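Local coordinates for protein ectonucleotide pyrophosphatase/phosphodiesterase family member 5 (Mus musculus, PDB 5VEO) that probably hydrolyses phosphodiester bonds at a two-zinc site, with restricted nucleotide hydrolysis within the ectonucleotide pyrophosphatase/phosphodiesterase family, and is here an inactive variant holding AMP, at residues A[95-100]-A[128-133]; A[179-184]-A[322-327]; A[183-188]-A[225-230]. The protein carries 1 engineered substitution. One frame throughout, in Å; residues are numbered along the deposited sequence. Where two conformers were deposited one is given.

Interaction 1: A[95-100]-A[128-133]; sequences MDIYDS and ADVKIH. With AMP (adenosine monophosphate), chain Q.
Val130 forms the tight part of this contact: its CG2 branch, anti to its own carbonyl carbon, pushes obliquely against the Tyr98 ring, 3.6 Å from Tyr98 CD1, and also touches Ile97 CD1 at 3.8 Å. Ile97 CG1 covers one face of the same ring, offset toward its rim. Tyr98 OH donates to Asp129 OD2 over 2.6 Å, meeting the carboxylate 30° above its plane, and Asp129 OD2 also accepts from Tyr143 N. Close packing continues at Ser100, whose OG donates to Lys131 O at 2.7 Å. Both segments are loops, after strands 88-91 and 120-123; 95-100 lines the AMP pocket and 128-133 backs it through Asp129. The adenine N6 makes a weak hydrogen bond to Tyr98 OH. A phenylalanine at Tyr98 would lack the hydroxyl, and would probably loosen the hold of 128-133 on this loop and the fit around the adenine amino group. On the solvent side the link is looser: a water bridges Tyr98 O and Lys131 N, and the exposed Lys131 chain turns at chi3 into solvent.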
loop_
_atom_site.group_PDB
_atom_site.type_symbol
_atom_site.label_atom_id
_atom_site.label_comp_id
_atom_site.label_asym_id
_atom_site.label_seq_id
_atom_site.Cartn_x
_atom_site.Cartn_y
_atom_site.Cartn_z
ATOM N N MET A 95 -0.583 -2.893 16.424
ATOM C CA MET A 95 -1.889 -2.282 16.198
ATOM C C MET A 95 -1.934 -0.847 16.730
ATOM O O MET A 95 -2.993 -0.337 17.094
ATOM C CB MET A 95 -2.985 -3.134 16.833
ATOM C CG MET A 95 -4.268 -3.072 16.095
ATOM S SD MET A 95 -5.357 -4.481 16.315
ATOM C CE MET A 95 -6.669 -3.745 15.335
ATOM N N ASP A 96 -0.779 -0.191 16.753
ATOM C CA ASP A 96 -0.619 1.130 17.363
ATOM C C ASP A 96 -0.580 2.189 16.262
ATOM O O ASP A 96 0.440 2.850 16.020
ATOM C CB ASP A 96 0.647 1.148 18.217
ATOM C CG ASP A 96 0.847 2.450 18.971
ATOM O OD1 ASP A 96 -0.132 3.204 19.167
ATOM O OD2 ASP A 96 2.010 2.721 19.360
ATOM N N ILE A 97 -1.731 2.333 15.590
ATOM C CA ILE A 97 -1.889 3.196 14.430
ATOM C C ILE A 97 -2.976 4.242 14.617
ATOM O O ILE A 97 -3.319 4.934 13.659
ATOM C CB ILE A 97 -2.194 2.370 13.165
ATOM C CG1 ILE A 97 -3.606 1.739 13.281
ATOM C CG2 ILE A 97 -1.099 1.370 12.968
ATOM C CD1 ILE A 97 -4.376 1.649 11.998
ATOM N N TYR A 98 -3.568 4.339 15.805
ATOM C CA TYR A 98 -4.805 5.096 15.966
ATOM C C TYR A 98 -4.578 6.505 16.487
ATOM O O TYR A 98 -5.551 7.222 16.719
ATOM C CB TYR A 98 -5.784 4.318 16.869
ATOM C CG TYR A 98 -6.228 3.072 16.163
ATOM C CD1 TYR A 98 -7.230 3.118 15.200
ATOM C CD2 TYR A 98 -5.584 1.865 16.377
ATOM C CE1 TYR A 98 -7.595 1.980 14.491
ATOM C CE2 TYR A 98 -5.948 0.724 15.679
ATOM C CZ TYR A 98 -6.948 0.790 14.739
ATOM O OH TYR A 98 -7.277 -0.347 14.043
ATOM N N ASP A 99 -3.328 6.933 16.639
ATOM C CA ASP A 99 -3.052 8.321 17.005
ATOM C C ASP A 99 -3.283 9.202 15.779
ATOM O O ASP A 99 -2.505 9.179 14.818
ATOM C CB ASP A 99 -1.634 8.466 17.544
ATOM C CG ASP A 99 -1.308 9.891 18.003
ATOM O OD1 ASP A 99 -2.023 10.844 17.616
ATOM O OD2 ASP A 99 -0.314 10.057 18.743
ATOM N N SER A 100 -4.373 9.967 15.819
ATOM C CA SER A 100 -4.814 10.770 14.685
ATOM C C SER A 100 -3.713 11.653 14.115
ATOM O O SER A 100 -3.697 11.923 12.907
ATOM C CB SER A 100 -5.997 11.632 15.125
ATOM O OG SER A 100 -7.036 10.824 15.650
ATOM N N ALA A 128 -8.899 3.420 7.686
ATOM C CA ALA A 128 -10.306 3.790 7.596
ATOM C C ALA A 128 -11.016 3.730 8.947
ATOM O O ALA A 128 -12.081 4.344 9.102
ATOM C CB ALA A 128 -11.014 2.891 6.580
ATOM N N ASP A 129 -10.462 3.023 9.929
ATOM C CA ASP A 129 -11.041 2.984 11.266
ATOM C C ASP A 129 -10.303 3.911 12.227
ATOM O O ASP A 129 -10.406 3.753 13.454
ATOM C CB ASP A 129 -11.102 1.539 11.791
ATOM C CG ASP A 129 -9.745 0.866 11.898
ATOM O OD1 ASP A 129 -8.854 1.165 11.085
ATOM O OD2 ASP A 129 -9.585 -0.005 12.789
ATOM N N VAL A 130 -9.589 4.893 11.684
ATOM C CA VAL A 130 -8.853 5.891 12.452
ATOM C C VAL A 130 -9.594 7.213 12.345
ATOM O O VAL A 130 -10.042 7.588 11.262
ATOM C CB VAL A 130 -7.414 6.048 11.923
ATOM C CG1 VAL A 130 -6.648 7.149 12.679
ATOM C CG2 VAL A 130 -6.644 4.739 12.008
ATOM N N LYS A 131 -9.686 7.941 13.453
ATOM C CA LYS A 131 -10.301 9.257 13.408
ATOM C C LYS A 131 -9.299 10.232 12.798
ATOM O O LYS A 131 -8.183 10.379 13.297
ATOM C CB LYS A 131 -10.734 9.711 14.802
ATOM C CG LYS A 131 -11.439 11.029 14.770
ATOM C CD LYS A 131 -11.831 11.474 16.181
ATOM C CE LYS A 131 -13.215 10.997 16.522
ATOM N NZ LYS A 131 -13.716 11.524 17.845
ATOM N N ILE A 132 -9.677 10.871 11.697
ATOM C CA ILE A 132 -8.787 11.769 10.973
ATOM C C ILE A 132 -9.532 13.076 10.755
ATOM O O ILE A 132 -10.618 13.084 10.164
ATOM C CB ILE A 132 -8.325 11.164 9.635
ATOM C CG1 ILE A 132 -7.619 9.819 9.874
ATOM C CG2 ILE A 132 -7.394 12.124 8.901
ATOM C CD1 ILE A 132 -7.340 9.023 8.579
ATOM N N HIS A 133 -8.955 14.177 11.220
ATOM C CA HIS A 133 -9.637 15.471 11.211
ATOM C C HIS A 133 -11.056 15.344 11.775
ATOM O O HIS A 133 -12.024 15.870 11.223
ATOM C CB HIS A 133 -9.664 16.067 9.801
ATOM C CG HIS A 133 -8.308 16.252 9.195
ATOM N ND1 HIS A 133 -7.333 17.034 9.776
ATOM C CD2 HIS A 133 -7.764 15.757 8.057
ATOM C CE1 HIS A 133 -6.245 17.006 9.024
ATOM N NE2 HIS A 133 -6.482 16.245 7.974
HETATM P P AMP Q . 2.488 -4.932 4.737
HETATM O O1P AMP Q . 3.314 -3.682 4.770
HETATM O O2P AMP Q . 3.335 -6.180 5.012
HETATM O O3P AMP Q . 1.692 -5.093 3.444
HETATM O "O5'" AMP Q . 1.400 -4.852 5.908
HETATM C "C5'" AMP Q . 0.188 -5.613 5.784
HETATM C "C4'" AMP Q . -0.325 -6.150 7.091
HETATM O "O4'" AMP Q . -0.916 -5.080 7.816
HETATM C "C3'" AMP Q . -1.436 -7.188 6.923
HETATM O "O3'" AMP Q . -0.957 -8.480 7.227
HETATM C "C2'" AMP Q . -2.517 -6.775 7.927
HETATM O "O2'" AMP Q . -2.944 -7.793 8.792
HETATM C "C1'" AMP Q . -1.872 -5.633 8.685
HETATM N N9 AMP Q . -2.809 -4.596 9.056
HETATM C C8 AMP Q . -3.514 -3.793 8.240
HETATM N N7 AMP Q . -4.263 -2.936 8.977
HETATM C C5 AMP Q . -4.000 -3.221 10.280
HETATM C C6 AMP Q . -4.430 -2.704 11.595
HETATM N N6 AMP Q . -5.314 -1.691 11.660
HETATM N N1 AMP Q . -3.921 -3.265 12.706
HETATM C C2 AMP Q . -3.033 -4.275 12.672
HETATM N N3 AMP Q . -2.581 -4.799 11.521
HETATM C C4 AMP Q . -3.048 -4.313 10.326
HETATM O O HOH W 1 -8.303 7.180 15.979
#

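Interaction 2: A[179-184]-A[322-327]; sequences TGHDVG and LGNHGY. With ZN (zinc ion), chain D; AMP (adenosine monophosphate), chain Q.
One of the two neighbouring zinc sites at the phosphate of AMP, as in the alkaline phosphatase superfamily, is assembled here: helix 177-183 supplies His181, and His325 directly follows the short strand 323-324. His181 NE2 lies 2.0 Å from the zinc and His325 NE2 2.1 Å from it, while O2P of AMP takes a further position at 1.9 Å; Asp177 from the start of the helix is also a ligand. The two imidazoles meet rim to rim, their planes 45° apart, so that both nitrogens point at one ion without either ring covering the other. The far side of His181 is fixed by the backbone: ND1 donates to Gly323 O over 2.8 Å, which leaves NE2 to the metal and sets the rotation of the ring. In return Gly323 N donates to His181 O at 3.0 Å, so the same two residues are tied twice. At Gly323 a CB would run into Gly180 O, so a side chain is hard to accommodate; Gly180 O instead receives a CA-H...O contact from Gly323 CA. Asn324 OD1 approaches the His181 edge at CE1 (3.2 Å) and accepts from His325 N. His325 ND1 donates to Thr56 O, a second-shell bond that is likely to fix the ring's orientation with NE2 toward the zinc. At the outer end Leu322 packs against the last helical carbonyls, and a water joins its N to Asp182 O. Beyond, Val183 and Thr179 rest on helix 190-210, and strand 323-324 pairs antiparallel with strand 228-229.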
loop_
_atom_site.group_PDB
_atom_site.type_symbol
_atom_site.label_atom_id
_atom_site.label_comp_id
_atom_site.label_asym_id
_atom_site.label_seq_id
_atom_site.Cartn_x
_atom_site.Cartn_y
_atom_site.Cartn_z
ATOM N N THR A 179 0.805 -14.952 2.747
ATOM C CA THR A 179 1.468 -16.166 2.288
ATOM C C THR A 179 2.756 -15.846 1.531
ATOM O O THR A 179 3.741 -16.589 1.630
ATOM C CB THR A 179 0.491 -16.983 1.442
ATOM O OG1 THR A 179 -0.574 -17.456 2.280
ATOM C CG2 THR A 179 1.184 -18.171 0.798
ATOM N N GLY A 180 2.764 -14.765 0.747
ATOM C CA GLY A 180 3.991 -14.357 0.074
ATOM C C GLY A 180 5.158 -14.181 1.032
ATOM O O GLY A 180 6.286 -14.591 0.742
ATOM N N HIS A 181 4.902 -13.572 2.191
ATOM C CA HIS A 181 5.945 -13.458 3.208
ATOM C C HIS A 181 6.411 -14.828 3.677
ATOM O O HIS A 181 7.609 -15.057 3.864
ATOM C CB HIS A 181 5.445 -12.673 4.413
ATOM C CG HIS A 181 5.369 -11.191 4.217
ATOM N ND1 HIS A 181 6.477 -10.406 3.988
ATOM C CD2 HIS A 181 4.310 -10.345 4.251
ATOM C CE1 HIS A 181 6.106 -9.143 3.884
ATOM N NE2 HIS A 181 4.798 -9.075 4.055
ATOM N N ASP A 182 5.463 -15.727 3.937
ATOM C CA ASP A 182 5.770 -17.001 4.574
ATOM C C ASP A 182 6.580 -17.912 3.662
ATOM O O ASP A 182 7.525 -18.573 4.110
ATOM C CB ASP A 182 4.474 -17.705 4.977
ATOM C CG ASP A 182 3.799 -17.060 6.167
ATOM O OD1 ASP A 182 4.456 -16.264 6.875
ATOM O OD2 ASP A 182 2.605 -17.358 6.402
ATOM N N VAL A 183 6.183 -18.023 2.398
ATOM C CA VAL A 183 6.798 -18.996 1.504
ATOM C C VAL A 183 7.720 -18.370 0.470
ATOM O O VAL A 183 8.566 -19.090 -0.090
ATOM C CB VAL A 183 5.738 -19.880 0.813
ATOM C CG1 VAL A 183 4.877 -20.562 1.859
ATOM C CG2 VAL A 183 4.906 -19.090 -0.195
ATOM N N GLY A 184 7.614 -17.069 0.220
ATOM C CA GLY A 184 8.359 -16.424 -0.830
ATOM C C GLY A 184 7.622 -16.483 -2.157
ATOM O O GLY A 184 6.939 -17.468 -2.466
ATOM N N LEU A 322 10.736 -15.384 3.976
ATOM C CA LEU A 322 11.177 -15.782 2.644
ATOM C C LEU A 322 10.675 -14.839 1.558
ATOM O O LEU A 322 11.244 -14.814 0.462
ATOM C CB LEU A 322 10.722 -17.208 2.347
ATOM C CG LEU A 322 11.559 -18.297 3.033
ATOM C CD1 LEU A 322 10.806 -19.607 2.932
ATOM C CD2 LEU A 322 12.937 -18.384 2.394
ATOM N N GLY A 323 9.640 -14.063 1.826
ATOM C CA GLY A 323 9.231 -12.993 0.935
ATOM C C GLY A 323 9.211 -11.667 1.674
ATOM O O GLY A 323 8.789 -11.595 2.838
ATOM N N ASN A 324 9.628 -10.610 0.989
ATOM C CA ASN A 324 9.427 -9.297 1.572
ATOM C C ASN A 324 9.326 -8.223 0.494
ATOM O O ASN A 324 9.508 -8.461 -0.710
ATOM C CB ASN A 324 10.532 -8.960 2.582
ATOM C CG ASN A 324 10.065 -7.980 3.667
ATOM O OD1 ASN A 324 8.883 -7.635 3.779
ATOM N ND2 ASN A 324 11.018 -7.493 4.445
ATOM N N HIS A 325 9.010 -7.024 0.965
ATOM C CA HIS A 325 8.809 -5.848 0.138
ATOM C C HIS A 325 9.187 -4.642 0.989
ATOM O O HIS A 325 9.502 -4.773 2.174
ATOM C CB HIS A 325 7.356 -5.792 -0.356
ATOM C CG HIS A 325 6.366 -5.846 0.762
ATOM N ND1 HIS A 325 5.918 -4.715 1.405
ATOM C CD2 HIS A 325 5.831 -6.897 1.430
ATOM C CE1 HIS A 325 5.096 -5.065 2.384
ATOM N NE2 HIS A 325 5.044 -6.384 2.431
ATOM N N GLY A 326 9.128 -3.466 0.389
ATOM C CA GLY A 326 9.652 -2.256 0.991
ATOM C C GLY A 326 10.796 -1.653 0.219
ATOM O O GLY A 326 11.127 -0.476 0.436
ATOM N N TYR A 327 11.364 -2.418 -0.711
ATOM C CA TYR A 327 12.482 -2.019 -1.546
ATOM C C TYR A 327 12.116 -0.870 -2.496
ATOM O O TYR A 327 10.953 -0.505 -2.685
ATOM C CB TYR A 327 12.961 -3.216 -2.365
ATOM C CG TYR A 327 13.317 -4.421 -1.523
ATOM C CD1 TYR A 327 14.574 -4.537 -0.949
ATOM C CD2 TYR A 327 12.399 -5.422 -1.276
ATOM C CE1 TYR A 327 14.910 -5.633 -0.167
ATOM C CE2 TYR A 327 12.721 -6.514 -0.495
ATOM C CZ TYR A 327 13.972 -6.619 0.057
ATOM O OH TYR A 327 14.282 -7.703 0.839
HETATM ZN ZN ZN D . 3.699 -7.449 3.572
HETATM P P AMP Q . 2.488 -4.932 4.737
HETATM O O1P AMP Q . 3.314 -3.682 4.770
HETATM O O2P AMP Q . 3.335 -6.180 5.012
HETATM O O3P AMP Q . 1.692 -5.093 3.444
HETATM O "O5'" AMP Q . 1.400 -4.852 5.908
HETATM C "C5'" AMP Q . 0.188 -5.613 5.784
HETATM C "C4'" AMP Q . -0.325 -6.150 7.091
HETATM O "O4'" AMP Q . -0.916 -5.080 7.816
HETATM C "C3'" AMP Q . -1.436 -7.188 6.923
HETATM O "O3'" AMP Q . -0.957 -8.480 7.227
HETATM C "C2'" AMP Q . -2.517 -6.775 7.927
HETATM O "O2'" AMP Q . -2.944 -7.793 8.792
HETATM C "C1'" AMP Q . -1.872 -5.633 8.685
HETATM N N9 AMP Q . -2.809 -4.596 9.056
HETATM C C8 AMP Q . -3.514 -3.793 8.240
HETATM N N7 AMP Q . -4.263 -2.936 8.977
HETATM C C5 AMP Q . -4.000 -3.221 10.280
HETATM C C6 AMP Q . -4.430 -2.704 11.595
HETATM N N6 AMP Q . -5.314 -1.691 11.660
HETATM N N1 AMP Q . -3.921 -3.265 12.706
HETATM C C2 AMP Q . -3.033 -4.275 12.672
HETATM N N3 AMP Q . -2.581 -4.799 11.521
HETATM C C4 AMP Q . -3.048 -4.313 10.326
HETATM O O HOH W 2 9.383 -17.381 5.859
#

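Interaction 3: A[183-188]-A[225-230]; sequences VGPDSP and HGMTQC. With ZN (zinc ion), chain E.
Gln229 OE1 is the polar centre of the contact: it accepts from Asp186 N over 2.9 Å at a nearly straight N-H...O angle of 163°. The Asp186 side chain crosses that of Gln229 obliquely, with carboxylate and amide planes 14° apart and Asp186 OD2 3.4 Å from Gln229 CB. Next to them the Pro185 ring lies over the strand, its CG 3.5 Å from Thr228 C and its CD 3.8 Å from Met227 CG. The bend of Gln229 at chi2, after an extended first torsion (CG anti to the backbone N), carries the amide over to the turn. Gln229 NE2 donates to a water at 2.8 Å that in turn donates to Val183 O, the carbonyl at the end of helix 177-183. The turn itself is type I, from Gly184 to Ser187, closed by Ser187 N to Gly184 O. Gly184 has positive phi, and a CB there would collide with Gln229 OE1. Farther out, Ser187 OG caps Leu189 N just ahead of helix 190-210, Lys31 reaches Pro185 O, and Arg25 binds Met227 O. In 225-230, His225 ND1 donates to Gly226 O, leaving NE2 to its zinc beside Asp22 and Asp224. A neutral amide thus pins the turn directly and the last carbonyl of the helix through water, so this junction is held without a charged pair between the two segments.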
loop_
_atom_site.group_PDB
_atom_site.type_symbol
_atom_site.label_atom_id
_atom_site.label_comp_id
_atom_site.label_asym_id
_atom_site.label_seq_id
_atom_site.Cartn_x
_atom_site.Cartn_y
_atom_site.Cartn_z
ATOM N N VAL A 183 6.183 -18.023 2.398
ATOM C CA VAL A 183 6.798 -18.996 1.504
ATOM C C VAL A 183 7.720 -18.370 0.470
ATOM O O VAL A 183 8.566 -19.090 -0.090
ATOM C CB VAL A 183 5.738 -19.880 0.813
ATOM C CG1 VAL A 183 4.877 -20.562 1.859
ATOM C CG2 VAL A 183 4.906 -19.090 -0.195
ATOM N N GLY A 184 7.614 -17.069 0.220
ATOM C CA GLY A 184 8.359 -16.424 -0.830
ATOM C C GLY A 184 7.622 -16.483 -2.157
ATOM O O GLY A 184 6.939 -17.468 -2.466
ATOM N N PRO A 185 7.726 -15.417 -2.962
ATOM C CA PRO A 185 6.955 -15.376 -4.216
ATOM C C PRO A 185 7.392 -16.408 -5.246
ATOM O O PRO A 185 6.632 -16.674 -6.201
ATOM C CB PRO A 185 7.194 -13.955 -4.730
ATOM C CG PRO A 185 8.497 -13.535 -4.104
ATOM C CD PRO A 185 8.530 -14.194 -2.765
ATOM N N ASP A 186 8.593 -16.975 -5.111
ATOM C CA ASP A 186 9.077 -17.992 -6.037
ATOM C C ASP A 186 8.618 -19.386 -5.650
ATOM O O ASP A 186 8.862 -20.344 -6.399
ATOM C CB ASP A 186 10.606 -17.991 -6.100
ATOM C CG ASP A 186 11.180 -16.694 -6.643
ATOM O OD1 ASP A 186 10.418 -15.875 -7.173
ATOM O OD2 ASP A 186 12.410 -16.491 -6.555
ATOM N N SER A 187 7.981 -19.521 -4.506
ATOM C CA SER A 187 7.550 -20.827 -4.039
ATOM C C SER A 187 6.432 -21.368 -4.926
ATOM O O SER A 187 5.502 -20.637 -5.284
ATOM C CB SER A 187 7.053 -20.746 -2.589
ATOM O OG SER A 187 6.441 -21.965 -2.207
ATOM N N PRO A 188 6.457 -22.655 -5.248
ATOM C CA PRO A 188 5.300 -23.247 -5.930
ATOM C C PRO A 188 4.034 -23.196 -5.085
ATOM O O PRO A 188 2.927 -23.324 -5.633
ATOM C CB PRO A 188 5.748 -24.691 -6.219
ATOM C CG PRO A 188 6.949 -24.935 -5.432
ATOM C CD PRO A 188 7.527 -23.616 -4.971
ATOM N N HIS A 225 1.698 -3.114 -3.298
ATOM C CA HIS A 225 3.067 -3.453 -3.701
ATOM C C HIS A 225 3.109 -4.919 -4.103
ATOM O O HIS A 225 2.110 -5.653 -3.960
ATOM C CB HIS A 225 4.060 -3.232 -2.547
ATOM C CG HIS A 225 3.665 -4.002 -1.334
ATOM N ND1 HIS A 225 3.791 -5.376 -1.248
ATOM C CD2 HIS A 225 2.984 -3.616 -0.228
ATOM C CE1 HIS A 225 3.211 -5.794 -0.133
ATOM N NE2 HIS A 225 2.727 -4.744 0.508
ATOM N N GLY A 226 4.282 -5.353 -4.539
ATOM C CA GLY A 226 4.556 -6.729 -4.877
ATOM C C GLY A 226 5.319 -7.453 -3.786
ATOM O O GLY A 226 5.049 -7.296 -2.585
ATOM N N MET A 227 6.274 -8.280 -4.202
ATOM C CA MET A 227 6.980 -9.145 -3.265
ATOM C C MET A 227 8.223 -9.688 -3.956
ATOM O O MET A 227 8.197 -9.945 -5.161
ATOM C CB MET A 227 6.072 -10.305 -2.812
ATOM C CG MET A 227 6.573 -11.152 -1.645
ATOM S SD MET A 227 6.471 -10.332 -0.023
ATOM C CE MET A 227 4.711 -10.207 0.196
ATOM N N THR A 228 9.303 -9.848 -3.208
ATOM C CA THR A 228 10.522 -10.428 -3.762
ATOM C C THR A 228 11.047 -11.513 -2.828
ATOM O O THR A 228 10.770 -11.527 -1.623
ATOM C CB THR A 228 11.607 -9.363 -4.077
ATOM O OG1 THR A 228 12.575 -9.896 -5.002
ATOM C CG2 THR A 228 12.378 -8.974 -2.891
ATOM N N GLN A 229 11.785 -12.440 -3.426
ATOM C CA GLN A 229 12.317 -13.593 -2.711
ATOM C C GLN A 229 13.540 -13.212 -1.892
ATOM O O GLN A 229 14.506 -12.626 -2.410
ATOM C CB GLN A 229 12.678 -14.705 -3.698
ATOM C CG GLN A 229 12.990 -16.033 -3.048
ATOM C CD GLN A 229 11.742 -16.821 -2.646
ATOM O OE1 GLN A 229 10.644 -16.555 -3.116
ATOM N NE2 GLN A 229 11.919 -17.801 -1.783
ATOM N N CYS A 230 13.526 -13.629 -0.638
ATOM C CA CYS A 230 14.636 -13.460 0.283
ATOM C C CYS A 230 15.283 -14.808 0.587
ATOM O O CYS A 230 14.763 -15.868 0.236
ATOM C CB CYS A 230 14.163 -12.784 1.561
ATOM S SG CYS A 230 13.602 -11.072 1.226
HETATM ZN ZN ZN E . 1.076 -4.818 1.734
HETATM O O HOH W 3 10.555 -20.236 -1.442
#

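Overall arrangement
Along the chain interaction 1 closes before the other two open, and interactions 2 and 3 both begin at the end of helix 177-183, sharing Val183 and Gly184. Their centres lie 5 Å apart; both reach the two-stranded sheet of 228-229 and 323-324, and the rings of His325 and His225 stack where the two zinc sites meet. Interaction 1 stands apart, its centre about 26 Å from that of interaction 2 and about 30 Å from that of interaction 3, on the opposite side of the chain's centre from interaction 3. AMP spans the gap: its adenine lies at interaction 1, its phosphate at the zinc of interaction 2. Contact with the base and binding of the phosphate thus appear to come from separate parts of the chain.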